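PDB 6W0V: bacteriocin immunity protein from Pseudomonas aeruginosa, which probably protects the producing cell by binding the nuclease domain of its cognate DNase bacteriocin, pyocin S8, and blocking its activity. Local coordinates for residues I4-E9 against P78-A82; A40-P44 against R67-R72; L15-L19 against V33-I37. The protein carries 1 engineered substitution. All blocks are in the same frame, centred on the assembly; numbering follows the deposited sequence.

Interaction 1: residues I4-E9 against P78-A82; sequences ISDHTE and PGFKA. Engineered in segment 4-9: His7 (natural residue Tyr).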
loop_
_atom_site.group_PDB
_atom_site.type_symbol
_atom_site.label_atom_id
_atom_site.label_comp_id
_atom_site.label_asym_id
_atom_site.label_seq_id
_atom_site.Cartn_x
_atom_site.Cartn_y
_atom_site.Cartn_z
ATOM N N ILE B 4 9.562 -11.101 -18.175
ATOM C CA ILE B 4 8.420 -12.041 -18.363
ATOM C C ILE B 4 8.923 -13.295 -19.074
ATOM O O ILE B 4 8.560 -14.391 -18.659
ATOM C CB ILE B 4 7.304 -11.348 -19.160
ATOM C CG1 ILE B 4 6.588 -10.310 -18.288
ATOM C CG2 ILE B 4 6.358 -12.370 -19.772
ATOM C CD1 ILE B 4 5.729 -10.896 -17.196
ATOM N N SER B 5 9.712 -13.118 -20.127
ATOM C CA SER B 5 10.182 -14.227 -20.991
ATOM C C SER B 5 11.131 -15.140 -20.209
ATOM O O SER B 5 11.341 -16.268 -20.655
ATOM C CB SER B 5 10.834 -13.689 -22.214
ATOM O OG SER B 5 11.958 -12.910 -21.864
ATOM N N ASP B 6 11.696 -14.650 -19.102
ATOM C CA ASP B 6 12.598 -15.425 -18.213
ATOM C C ASP B 6 11.775 -16.237 -17.212
ATOM O O ASP B 6 12.362 -17.085 -16.528
ATOM C CB ASP B 6 13.535 -14.521 -17.412
ATOM C CG ASP B 6 14.456 -13.651 -18.242
ATOM O OD1 ASP B 6 14.972 -14.151 -19.259
ATOM O OD2 ASP B 6 14.661 -12.479 -17.844
ATOM N N HIS B 7 10.477 -15.968 -17.096
ATOM C CA HIS B 7 9.607 -16.720 -16.164
ATOM C C HIS B 7 8.770 -17.726 -16.931
ATOM O O HIS B 7 8.290 -17.388 -18.020
ATOM C CB HIS B 7 8.610 -15.835 -15.435
ATOM C CG HIS B 7 9.210 -14.787 -14.575
ATOM N ND1 HIS B 7 9.209 -14.880 -13.199
ATOM C CD2 HIS B 7 9.763 -13.601 -14.884
ATOM C CE1 HIS B 7 9.752 -13.791 -12.698
ATOM N NE2 HIS B 7 10.103 -12.993 -13.710
ATOM N N THR B 8 8.503 -18.869 -16.315
ATOM C CA THR B 8 7.325 -19.679 -16.686
ATOM C C THR B 8 6.098 -18.930 -16.170
ATOM O O THR B 8 6.211 -18.123 -15.218
ATOM C CB THR B 8 7.399 -21.107 -16.144
ATOM O OG1 THR B 8 7.272 -20.989 -14.729
ATOM C CG2 THR B 8 8.672 -21.823 -16.540
ATOM N N GLU B 9 4.953 -19.171 -16.786
ATOM C CA GLU B 9 3.697 -18.553 -16.316
ATOM C C GLU B 9 3.451 -18.958 -14.862
ATOM O O GLU B 9 3.115 -18.085 -14.068
ATOM C CB GLU B 9 2.521 -18.995 -17.168
ATOM C CG GLU B 9 1.223 -18.447 -16.632
ATOM C CD GLU B 9 0.081 -18.612 -17.598
ATOM O OE1 GLU B 9 -0.784 -19.468 -17.342
ATOM O OE2 GLU B 9 0.084 -17.894 -18.609
ATOM N N PRO B 78 6.591 -10.091 -25.465
ATOM C CA PRO B 78 6.649 -11.534 -25.340
ATOM C C PRO B 78 5.984 -12.008 -24.051
ATOM O O PRO B 78 5.868 -11.265 -23.087
ATOM C CB PRO B 78 8.140 -11.860 -25.364
ATOM C CG PRO B 78 8.798 -10.614 -24.850
ATOM C CD PRO B 78 7.906 -9.469 -25.280
ATOM N N GLY B 79 5.506 -13.239 -24.102
ATOM C CA GLY B 79 4.926 -13.926 -22.950
ATOM C C GLY B 79 5.976 -14.757 -22.260
ATOM O O GLY B 79 7.199 -14.506 -22.441
ATOM N N PHE B 80 5.504 -15.722 -21.490
ATOM C CA PHE B 80 6.322 -16.538 -20.568
ATOM C C PHE B 80 7.132 -17.537 -21.382
ATOM O O PHE B 80 6.732 -17.823 -22.519
ATOM C CB PHE B 80 5.395 -17.204 -19.561
ATOM C CG PHE B 80 4.677 -16.184 -18.728
ATOM C CD1 PHE B 80 5.395 -15.404 -17.840
ATOM C CD2 PHE B 80 3.318 -15.959 -18.857
ATOM C CE1 PHE B 80 4.762 -14.438 -17.081
ATOM C CE2 PHE B 80 2.685 -14.989 -18.098
ATOM C CZ PHE B 80 3.407 -14.242 -17.197
ATOM N N LYS B 81 8.230 -18.045 -20.823
ATOM C CA LYS B 81 8.900 -19.242 -21.397
ATOM C C LYS B 81 8.020 -20.448 -21.056
ATOM O O LYS B 81 7.347 -20.409 -20.007
ATOM C CB LYS B 81 10.353 -19.386 -20.929
ATOM C CG LYS B 81 10.574 -19.815 -19.487
ATOM C CD LYS B 81 12.047 -19.933 -19.164
ATOM C CE LYS B 81 12.334 -20.111 -17.689
ATOM N NZ LYS B 81 13.689 -19.620 -17.347
ATOM N N ALA B 82 7.996 -21.447 -21.938
ATOM C CA ALA B 82 7.205 -22.695 -21.809
ATOM C C ALA B 82 7.472 -23.353 -20.450
ATOM O O ALA B 82 8.577 -23.302 -19.911
ATOM C CB ALA B 82 7.538 -23.631 -22.944
HETATM O O HOH W 1 14.888 -17.543 -18.417
HETATM O O HOH W 2 5.005 -20.977 -18.913
#
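Two hydrogen bonds from Lys81 join the chain ends: its backbone N donates to His7 O at 2.9 Å, and its ammonium NZ reaches Asp6 O at 3.0 Å. Water extends the polar strip, one molecule accepting from Glu9 N (2.8 Å) and donating to Lys81 O (2.6 Å). Within the 3-10 turn of residues 4-6, Ser5 CA makes a CH...O contact with Gly79 O at 3.3 Å. Phe80 supplies the largest share of the packing. Ile4 CG2 lies over one ring face and Glu9 CA over the opposite one, 4.1 and 3.8 Å from the Phe80 ring centroid, two CH-pi contacts that sandwich the ring. Engineered His7, tyrosine in the natural sequence, meets Phe12 edge-to-face with its ring. Glu9 forms a salt bridge with Lys69, and Phe80 rests on Leu65 and Lys69, so the Phe80 ring of the C-terminal tail lies between the start of helix 9-21 and helix 61-74.

Interaction 2: residues A40-P44 against R67-R72; sequences AAQHP and RIKEWR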
loop_
_atom_site.group_PDB
_atom_site.type_symbol
_atom_site.label_atom_id
_atom_site.label_comp_id
_atom_site.label_asym_id
_atom_site.label_seq_id
_atom_site.Cartn_x
_atom_site.Cartn_y
_atom_site.Cartn_z
ATOM N N ALA B 40 8.633 -6.616 -14.687
ATOM C CA ALA B 40 8.527 -7.626 -15.766
ATOM C C ALA B 40 7.324 -7.278 -16.635
ATOM O O ALA B 40 7.444 -7.340 -17.862
ATOM C CB ALA B 40 8.387 -9.001 -15.183
ATOM N N ALA B 41 6.192 -6.965 -16.014
ATOM C CA ALA B 41 4.905 -6.856 -16.734
ATOM C C ALA B 41 5.013 -5.797 -17.828
ATOM O O ALA B 41 4.438 -5.995 -18.893
ATOM C CB ALA B 41 3.784 -6.537 -15.798
ATOM N N GLN B 42 5.680 -4.682 -17.546
ATOM C CA GLN B 42 5.728 -3.498 -18.431
ATOM C C GLN B 42 4.316 -3.034 -18.735
ATOM O O GLN B 42 4.072 -2.495 -19.825
ATOM C CB GLN B 42 6.463 -3.803 -19.722
ATOM C CG GLN B 42 7.902 -4.185 -19.492
ATOM C CD GLN B 42 8.473 -4.636 -20.802
ATOM O OE1 GLN B 42 8.284 -5.775 -21.191
ATOM N NE2 GLN B 42 9.121 -3.727 -21.506
ATOM N N HIS B 43 3.418 -3.243 -17.791
ATOM C CA HIS B 43 2.044 -2.734 -17.919
ATOM C C HIS B 43 2.100 -1.249 -17.627
ATOM O O HIS B 43 2.703 -0.853 -16.636
ATOM C CB HIS B 43 1.103 -3.457 -16.983
ATOM C CG HIS B 43 -0.297 -3.218 -17.379
ATOM N ND1 HIS B 43 -0.887 -1.986 -17.293
ATOM C CD2 HIS B 43 -1.190 -4.037 -17.967
ATOM C CE1 HIS B 43 -2.116 -2.063 -17.760
ATOM N NE2 HIS B 43 -2.324 -3.319 -18.182
ATOM N N PRO B 44 1.485 -0.393 -18.459
ATOM C CA PRO B 44 1.502 1.045 -18.219
ATOM C C PRO B 44 0.917 1.421 -16.854
ATOM O O PRO B 44 1.257 2.451 -16.349
ATOM C CB PRO B 44 0.641 1.653 -19.331
ATOM C CG PRO B 44 -0.080 0.473 -19.947
ATOM C CD PRO B 44 0.779 -0.747 -19.693
ATOM N N ARG B 67 -4.421 -9.620 -16.795
ATOM C CA ARG B 67 -4.238 -8.211 -17.205
ATOM C C ARG B 67 -2.830 -8.045 -17.776
ATOM O O ARG B 67 -2.666 -7.327 -18.778
ATOM C CB ARG B 67 -4.534 -7.295 -16.024
ATOM C CG ARG B 67 -6.013 -7.274 -15.683
ATOM C CD ARG B 67 -6.313 -6.179 -14.697
ATOM N NE ARG B 67 -5.835 -6.438 -13.355
ATOM C CZ ARG B 67 -6.429 -7.231 -12.472
ATOM N NH1 ARG B 67 -7.509 -7.916 -12.796
ATOM N NH2 ARG B 67 -5.953 -7.338 -11.246
ATOM N N ILE B 68 -1.853 -8.726 -17.189
ATOM C CA ILE B 68 -0.443 -8.621 -17.647
ATOM C C ILE B 68 -0.325 -9.303 -18.996
ATOM O O ILE B 68 0.219 -8.711 -19.913
ATOM C CB ILE B 68 0.503 -9.237 -16.614
ATOM C CG1 ILE B 68 0.527 -8.345 -15.377
ATOM C CG2 ILE B 68 1.880 -9.445 -17.207
ATOM C CD1 ILE B 68 1.277 -8.920 -14.219
ATOM N N LYS B 69 -0.848 -10.514 -19.082
ATOM C CA LYS B 69 -0.715 -11.296 -20.321
ATOM C C LYS B 69 -1.463 -10.596 -21.444
ATOM O O LYS B 69 -0.932 -10.533 -22.545
ATOM C CB LYS B 69 -1.280 -12.681 -20.081
ATOM C CG LYS B 69 -0.369 -13.567 -19.266
ATOM C CD LYS B 69 -1.038 -14.833 -18.867
ATOM C CE LYS B 69 -1.499 -15.653 -20.049
ATOM N NZ LYS B 69 -2.163 -16.862 -19.536
ATOM N N GLU B 70 -2.668 -10.125 -21.171
ATOM C CA GLU B 70 -3.494 -9.537 -22.245
ATOM C C GLU B 70 -2.791 -8.299 -22.756
ATOM O O GLU B 70 -2.719 -8.085 -23.963
ATOM C CB GLU B 70 -4.880 -9.163 -21.768
ATOM C CG GLU B 70 -5.750 -10.367 -21.607
ATOM C CD GLU B 70 -7.198 -9.990 -21.419
ATOM O OE1 GLU B 70 -7.466 -8.836 -21.047
ATOM O OE2 GLU B 70 -8.036 -10.846 -21.649
ATOM N N TRP B 71 -2.287 -7.493 -21.843
ATOM C CA TRP B 71 -1.669 -6.235 -22.267
ATOM C C TRP B 71 -0.439 -6.536 -23.118
ATOM O O TRP B 71 -0.268 -5.942 -24.196
ATOM C CB TRP B 71 -1.337 -5.393 -21.046
ATOM C CG TRP B 71 -1.048 -4.040 -21.569
ATOM C CD1 TRP B 71 -1.949 -3.102 -21.972
ATOM C CD2 TRP B 71 0.236 -3.582 -21.976
ATOM N NE1 TRP B 71 -1.300 -2.040 -22.529
ATOM C CE2 TRP B 71 0.041 -2.308 -22.545
ATOM C CE3 TRP B 71 1.526 -4.105 -21.865
ATOM C CZ2 TRP B 71 1.098 -1.553 -23.033
ATOM C CZ3 TRP B 71 2.571 -3.343 -22.328
ATOM C CH2 TRP B 71 2.355 -2.092 -22.902
ATOM N N ARG B 72 0.390 -7.458 -22.660
ATOM C CA ARG B 72 1.638 -7.802 -23.371
ATOM C C ARG B 72 1.285 -8.417 -24.716
ATOM O O ARG B 72 1.872 -8.002 -25.711
ATOM C CB ARG B 72 2.447 -8.772 -22.526
ATOM C CG ARG B 72 2.974 -8.079 -21.284
ATOM C CD ARG B 72 3.798 -8.999 -20.444
ATOM N NE ARG B 72 4.987 -9.342 -21.180
ATOM C CZ ARG B 72 6.055 -8.576 -21.334
ATOM N NH1 ARG B 72 6.130 -7.398 -20.732
ATOM N NH2 ARG B 72 7.071 -9.021 -22.053
HETATM O O HOH W 3 1.644 -6.261 -18.773
HETATM O O HOH W 4 9.343 -7.607 -22.572
HETATM O O HOH W 5 -4.130 -5.361 -19.246
#
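The Arg67 carbonyl opens the contact, facing the edge of the His43 ring (Arg67 O to His43 CD2, 3.7 Å); a water that donates to Arg67 O lies 2.9 Å from His43 NE2, while His43 ND1 is hydrogen-bonded to Asp45 N. The Arg67 side chain leads to the carbonyls of Ile49 and Glu58. Ile68 packs CG1 against Ala41 CB at 3.7 Å, and a water bridges Ile68 O and Ala41 O. One turn on, Trp71 lays one indole face against His43 and Pro44: Pro44 CD sits over the six-membered ring, 3.5 Å from its centroid, in a CH-pi contact, while the His43 ring lies obliquely beside the five-membered one. Arg72 closes the row, NH1 donating to Ala41 O at 2.9 Å and to Gln42 OE1 at 2.7 Å; its NH2 binds Pro78 O. The guanidinium thus satisfies a carbonyl left over where helix 27-41 ends and Gln42 takes a positive phi. This is C-terminal helix capping by a side chain from another helix, within the small all-helical fold of colicin and pyocin immunity proteins. Pro44 O accepts a hydrogen bond from Lys84 of the pyocin S8 chain, so this segment takes part in the toxin interface.

Interaction 3: residues L15-L19 against V33-I37; sequences LISEL and VVYAI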
loop_
_atom_site.group_PDB
_atom_site.type_symbol
_atom_site.label_atom_id
_atom_site.label_comp_id
_atom_site.label_asym_id
_atom_site.label_seq_id
_atom_site.Cartn_x
_atom_site.Cartn_y
_atom_site.Cartn_z
ATOM N N LEU B 15 4.419 -15.608 -8.029
ATOM C CA LEU B 15 4.785 -14.264 -7.504
ATOM C C LEU B 15 3.506 -13.495 -7.208
ATOM O O LEU B 15 3.369 -12.949 -6.104
ATOM C CB LEU B 15 5.609 -13.463 -8.513
ATOM C CG LEU B 15 7.076 -13.842 -8.660
ATOM C CD1 LEU B 15 7.706 -13.006 -9.761
ATOM C CD2 LEU B 15 7.821 -13.660 -7.344
ATOM N N ILE B 16 2.613 -13.426 -8.187
ATOM C CA ILE B 16 1.369 -12.634 -8.049
ATOM C C ILE B 16 0.585 -13.215 -6.880
ATOM O O ILE B 16 0.066 -12.442 -6.077
ATOM C CB ILE B 16 0.548 -12.669 -9.339
ATOM C CG1 ILE B 16 1.329 -12.084 -10.515
ATOM C CG2 ILE B 16 -0.770 -11.957 -9.117
ATOM C CD1 ILE B 16 0.730 -12.417 -11.859
ATOM N N SER B 17 0.465 -14.541 -6.851
ATOM C CA SER B 17 -0.316 -15.262 -5.826
ATOM C C SER B 17 0.200 -14.865 -4.444
ATOM O O SER B 17 -0.623 -14.632 -3.567
ATOM C CB SER B 17 -0.237 -16.732 -6.025
ATOM O OG SER B 17 -0.986 -17.399 -5.022
ATOM N N GLU B 18 1.516 -14.754 -4.292
ATOM C CA GLU B 18 2.142 -14.360 -3.007
ATOM C C GLU B 18 1.470 -13.089 -2.492
ATOM O O GLU B 18 1.163 -13.032 -1.312
ATOM C CB GLU B 18 3.637 -14.115 -3.165
ATOM C CG GLU B 18 4.423 -15.377 -3.428
ATOM C CD GLU B 18 5.924 -15.187 -3.382
ATOM O OE1 GLU B 18 6.396 -14.534 -2.445
ATOM O OE2 GLU B 18 6.609 -15.694 -4.279
ATOM N N LEU B 19 1.252 -12.105 -3.358
ATOM C CA LEU B 19 0.693 -10.802 -2.921
ATOM C C LEU B 19 -0.706 -10.990 -2.338
ATOM O O LEU B 19 -1.067 -10.234 -1.440
ATOM C CB LEU B 19 0.700 -9.818 -4.084
ATOM C CG LEU B 19 2.083 -9.515 -4.644
ATOM C CD1 LEU B 19 1.990 -8.534 -5.791
ATOM C CD2 LEU B 19 3.003 -8.979 -3.552
ATOM N N VAL B 33 8.643 -8.674 -4.515
ATOM C CA VAL B 33 7.663 -9.469 -5.304
ATOM C C VAL B 33 6.900 -8.499 -6.194
ATOM O O VAL B 33 6.792 -8.727 -7.402
ATOM C CB VAL B 33 6.741 -10.267 -4.375
ATOM C CG1 VAL B 33 5.607 -10.921 -5.142
ATOM C CG2 VAL B 33 7.532 -11.297 -3.596
ATOM N N VAL B 34 6.370 -7.437 -5.626
ATOM C CA VAL B 34 5.552 -6.479 -6.405
ATOM C C VAL B 34 6.361 -6.033 -7.611
ATOM O O VAL B 34 5.847 -6.065 -8.721
ATOM C CB VAL B 34 5.128 -5.272 -5.560
ATOM C CG1 VAL B 34 4.578 -4.159 -6.441
ATOM C CG2 VAL B 34 4.129 -5.682 -4.495
ATOM N N TYR B 35 7.596 -5.619 -7.399
ATOM C CA TYR B 35 8.400 -5.032 -8.489
ATOM C C TYR B 35 8.906 -6.118 -9.419
ATOM O O TYR B 35 9.071 -5.802 -10.592
ATOM C CB TYR B 35 9.466 -4.103 -7.930
ATOM C CG TYR B 35 8.760 -2.817 -7.638
ATOM C CD1 TYR B 35 8.425 -1.966 -8.677
ATOM C CD2 TYR B 35 8.222 -2.577 -6.395
ATOM C CE1 TYR B 35 7.683 -0.820 -8.451
ATOM C CE2 TYR B 35 7.492 -1.429 -6.145
ATOM C CZ TYR B 35 7.225 -0.546 -7.175
ATOM O OH TYR B 35 6.494 0.587 -6.960
ATOM N N ALA B 36 9.113 -7.333 -8.929
ATOM C CA ALA B 36 9.473 -8.450 -9.822
ATOM C C ALA B 36 8.338 -8.539 -10.836
ATOM O O ALA B 36 8.601 -8.647 -12.048
ATOM C CB ALA B 36 9.669 -9.736 -9.070
ATOM N N ILE B 37 7.110 -8.430 -10.348
ATOM C CA ILE B 37 5.909 -8.560 -11.212
ATOM C C ILE B 37 5.823 -7.335 -12.109
ATOM O O ILE B 37 5.723 -7.479 -13.325
ATOM C CB ILE B 37 4.637 -8.710 -10.378
ATOM C CG1 ILE B 37 4.677 -10.011 -9.584
ATOM C CG2 ILE B 37 3.407 -8.600 -11.268
ATOM C CD1 ILE B 37 3.727 -10.041 -8.453
#
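The two helices pass each other at 140° between their N-to-C directions, an oblique antiparallel crossing with the local axes 9.2 Å apart, and no hydrogen bond links them: the contact depends on how aliphatic side chains mesh. Ile37 provides one bump. Its CD1 enters the hollow bounded by Leu15, Ile16 and Leu19, lying 3.5 Å from both Ile16 CA and Leu19 CD1, while its CG1 touches Leu15 CB at 3.7 Å. One turn earlier, Val33 presses CG1 to within 3.2 Å of the Leu15 carbonyl O and 3.6 Å of Leu19 CD2, fitting between the same two leucines. Leu19 reaches back among Val33, Val34 and Ile37, its CD2 3.6 Å from Val34 CG2. Leu15 spreads over the flank, its CD1 3.9 Å from the small Ala36 CB. Glu18 borders the patch, its OE1 3.6 Å from Val33 CG2 and salt-bridged to Arg22. Helix 61-74 covers Ile16 and Ile37, and helix 48-51 covers Leu19, Val34 and Ile37; Leu19 and Val34 also touch Thr69 and Phe81, respectively, of the pyocin S8 chain. Such interlocking of helices 9-21 and 27-41 is characteristic of the hydrophobic core in the four-helix fold of colicin-type immunity proteins.

From the N terminus, residues 4-9 enter interaction 1, whose partner comes only at the C-terminal tail, so this contact closes a loop spanning nearly the whole chain. Within that loop the other two follow in series: interaction 3 closes a short hairpin of helices 9-21 and 27-41, and interaction 2 then joins the end of helix 27-41 to helix 61-74, enclosing helix 48-51. The three also meet in space. Ile68 of interaction 2 packs on Ile37 and Ile16 of interaction 3, His7 touches Leu15, and the Glu9-Lys69 salt bridge links interactions 1 and 2. Together they tie both termini and the three longer helices into one compact body.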